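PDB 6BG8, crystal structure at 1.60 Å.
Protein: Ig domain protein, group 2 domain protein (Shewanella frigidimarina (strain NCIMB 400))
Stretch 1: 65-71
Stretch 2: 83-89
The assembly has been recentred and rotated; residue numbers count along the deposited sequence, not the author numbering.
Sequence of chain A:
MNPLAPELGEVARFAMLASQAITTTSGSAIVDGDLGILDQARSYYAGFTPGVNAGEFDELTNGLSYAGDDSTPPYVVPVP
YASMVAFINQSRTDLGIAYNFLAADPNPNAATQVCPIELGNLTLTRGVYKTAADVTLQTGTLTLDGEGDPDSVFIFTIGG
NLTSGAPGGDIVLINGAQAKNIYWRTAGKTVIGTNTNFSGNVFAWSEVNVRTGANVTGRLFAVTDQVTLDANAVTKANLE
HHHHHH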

# COMPACT_ATOMS: atom_id res chain seq x y z
N SER A 65 7.52 6.81 -12.52
CA SER A 65 6.94 7.79 -11.61
C SER A 65 6.15 8.84 -12.38
O SER A 65 6.43 9.14 -13.54
CB SER A 65 8.03 8.47 -10.78
OG SER A 65 8.90 9.21 -11.61
N TYR A 66 5.15 9.40 -11.70
CA TYR A 66 4.17 10.28 -12.33
C TYR A 66 3.83 11.43 -11.40
O TYR A 66 3.71 11.24 -10.18
CB TYR A 66 2.88 9.52 -12.65
CG TYR A 66 3.06 8.47 -13.71
CD1 TYR A 66 3.14 8.82 -15.06
CD2 TYR A 66 3.16 7.12 -13.37
CE1 TYR A 66 3.33 7.86 -16.03
CE2 TYR A 66 3.33 6.16 -14.34
CZ TYR A 66 3.41 6.52 -15.66
OH TYR A 66 3.58 5.56 -16.63
N ALA A 67 3.68 12.62 -11.98
CA ALA A 67 3.12 13.78 -11.30
C ALA A 67 2.37 14.62 -12.32
O ALA A 67 2.64 14.55 -13.52
CB ALA A 67 4.20 14.61 -10.59
N GLY A 68 1.41 15.41 -11.83
CA GLY A 68 0.52 16.11 -12.74
C GLY A 68 1.16 17.24 -13.52
O GLY A 68 0.61 17.66 -14.55
N ASP A 69 2.29 17.76 -13.05
CA ASP A 69 3.01 18.77 -13.81
C ASP A 69 3.89 18.17 -14.90
O ASP A 69 4.50 18.93 -15.67
CB ASP A 69 3.86 19.64 -12.88
CG ASP A 69 5.01 18.86 -12.26
OD1 ASP A 69 4.74 17.78 -11.69
OD2 ASP A 69 6.18 19.32 -12.35
N ASP A 70 3.98 16.84 -15.00
CA ASP A 70 4.82 16.20 -16.02
C ASP A 70 4.38 16.62 -17.41
O ASP A 70 3.25 16.33 -17.83
CB ASP A 70 4.75 14.68 -15.89
CG ASP A 70 5.55 14.14 -14.71
OD1 ASP A 70 6.32 14.91 -14.11
OD2 ASP A 70 5.40 12.94 -14.39
N SER A 71 5.26 17.32 -18.13
CA SER A 71 4.93 17.78 -19.47
C SER A 71 5.31 16.74 -20.51
O SER A 71 6.20 15.91 -20.30
CB SER A 71 5.65 19.10 -19.77
OG SER A 71 7.06 18.94 -19.75
N SER A 83 -4.37 13.18 -21.35
CA SER A 83 -3.43 14.11 -20.74
C SER A 83 -2.98 13.50 -19.42
O SER A 83 -3.63 12.61 -18.87
CB SER A 83 -4.06 15.47 -20.49
OG SER A 83 -5.12 15.34 -19.55
N MET A 84 -1.85 14.00 -18.92
CA MET A 84 -1.39 13.55 -17.62
C MET A 84 -2.37 13.96 -16.53
O MET A 84 -2.60 13.21 -15.58
CB MET A 84 0.01 14.10 -17.34
CG MET A 84 0.67 13.45 -16.15
SD MET A 84 1.11 11.73 -16.47
CE MET A 84 2.59 11.90 -17.47
N VAL A 85 -2.97 15.15 -16.65
CA VAL A 85 -3.98 15.59 -15.69
C VAL A 85 -5.13 14.59 -15.63
O VAL A 85 -5.61 14.23 -14.54
CB VAL A 85 -4.47 17.00 -16.05
CG1 VAL A 85 -5.72 17.35 -15.25
CG2 VAL A 85 -3.38 18.02 -15.79
N ALA A 86 -5.60 14.12 -16.79
CA ALA A 86 -6.70 13.16 -16.79
C ALA A 86 -6.30 11.85 -16.14
O ALA A 86 -7.11 11.21 -15.45
CB ALA A 86 -7.20 12.92 -18.21
N PHE A 87 -5.05 11.42 -16.34
CA PHE A 87 -4.58 10.19 -15.71
C PHE A 87 -4.54 10.34 -14.20
O PHE A 87 -4.96 9.44 -13.46
CB PHE A 87 -3.19 9.82 -16.26
CG PHE A 87 -2.44 8.81 -15.42
CD1 PHE A 87 -2.88 7.50 -15.34
CD2 PHE A 87 -1.29 9.18 -14.73
CE1 PHE A 87 -2.19 6.57 -14.58
CE2 PHE A 87 -0.59 8.25 -13.98
CZ PHE A 87 -1.05 6.94 -13.90
N ILE A 88 -4.03 11.48 -13.72
CA ILE A 88 -4.01 11.75 -12.29
C ILE A 88 -5.44 11.85 -11.75
O ILE A 88 -5.72 11.40 -10.63
CB ILE A 88 -3.21 13.04 -12.01
CG1 ILE A 88 -1.72 12.88 -12.39
CG2 ILE A 88 -3.42 13.50 -10.56
CD1 ILE A 88 -0.94 11.92 -11.51
N ASN A 89 -6.35 12.43 -12.52
CA ASN A 89 -7.73 12.58 -12.06
C ASN A 89 -8.37 11.23 -11.80
O ASN A 89 -9.03 11.02 -10.77
CB ASN A 89 -8.55 13.35 -13.09
CG ASN A 89 -8.25 14.82 -13.06
OD1 ASN A 89 -7.63 15.31 -12.11
ND2 ASN A 89 -8.69 15.53 -14.09

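How does stretch 2 begin, before it reaches its partner? Ser-83 touches nothing in stretch 1, but it sets up the helix that does. Ser-83 OG accepts a hydrogen bond from Ala-86 N at 3.1 Å, an N-cap that satisfies a backbone NH left without a partner in the first turn. A short hydroxyl side chain suits this place because it reaches forward to a free NH in the first turn. From here the helix runs on, presenting Met-84, Phe-87 and Ile-88 to the other stretch.

Why does Met-84 give up more surface than any other residue here? Its CA-to-CB bond points toward stretch 1, and the long, unbranched chain (chi1 t, chi2 p, chi3 p) bends along the beta turn from Ala-67 to Asp-70. Met-84 CG lies 3.5 Å from Ala-67 O, Met-84 SD sits 3.8 Å from Tyr-66 CD1, and Met-84 CE comes within 3.9 Å of Asp-70 CB. Met-84 SD approaches the Tyr-66 ring obliquely, 5.1 Å from the ring centroid. The turn that Met-84 packs against is braced from within: Asp-70 N donates to Ala-67 O at 3.0 Å, while Ala-67 N donates to Asp-70 OD2, also at 3.0 Å. With its carboxylate engaged in this way, Asp-70 can be buried and still offer its CB to the methionine methyl.

What does Val-85 add at the exposed margin? Rather little: its CA-to-CB bond points sideways, and Val-85 CG2 lies 4.2 Å from Gly-68 O. Gly-68 and Val-85 are nevertheless the residues whose CA atoms come nearest, with Gly-68 CA 5.4 Å from Val-85 CA. Ala-86, next along the helix, makes no contact with stretch 1.

How do the two aromatic rings meet? Phe-87, with chi1 t, directs the edge of its ring at the face of Tyr-66; the planes are inclined at 63° and the centroids of the Phe-87 and Tyr-66 rings lie 5.0 Å apart. Phe-87 CE2 lies over one face of the tyrosine ring, 3.7 Å from Tyr-66 CG. Both residues are buried, and their rings pack through apolar contact in the interior.

What closes the contact at its far end? The CA-to-CB bond of Ile-88 points toward stretch 1, with Ile-88 CG1 3.9 Å from Gly-68 CA and Ile-88 CD1 4.3 Å from Ala-67 C, so a branched aliphatic chain covers backbone atoms. Asn-89 makes no contact across. No hydrogen bond joins the stretches; shape and apolar packing hold them together, burying 331 Å² in all.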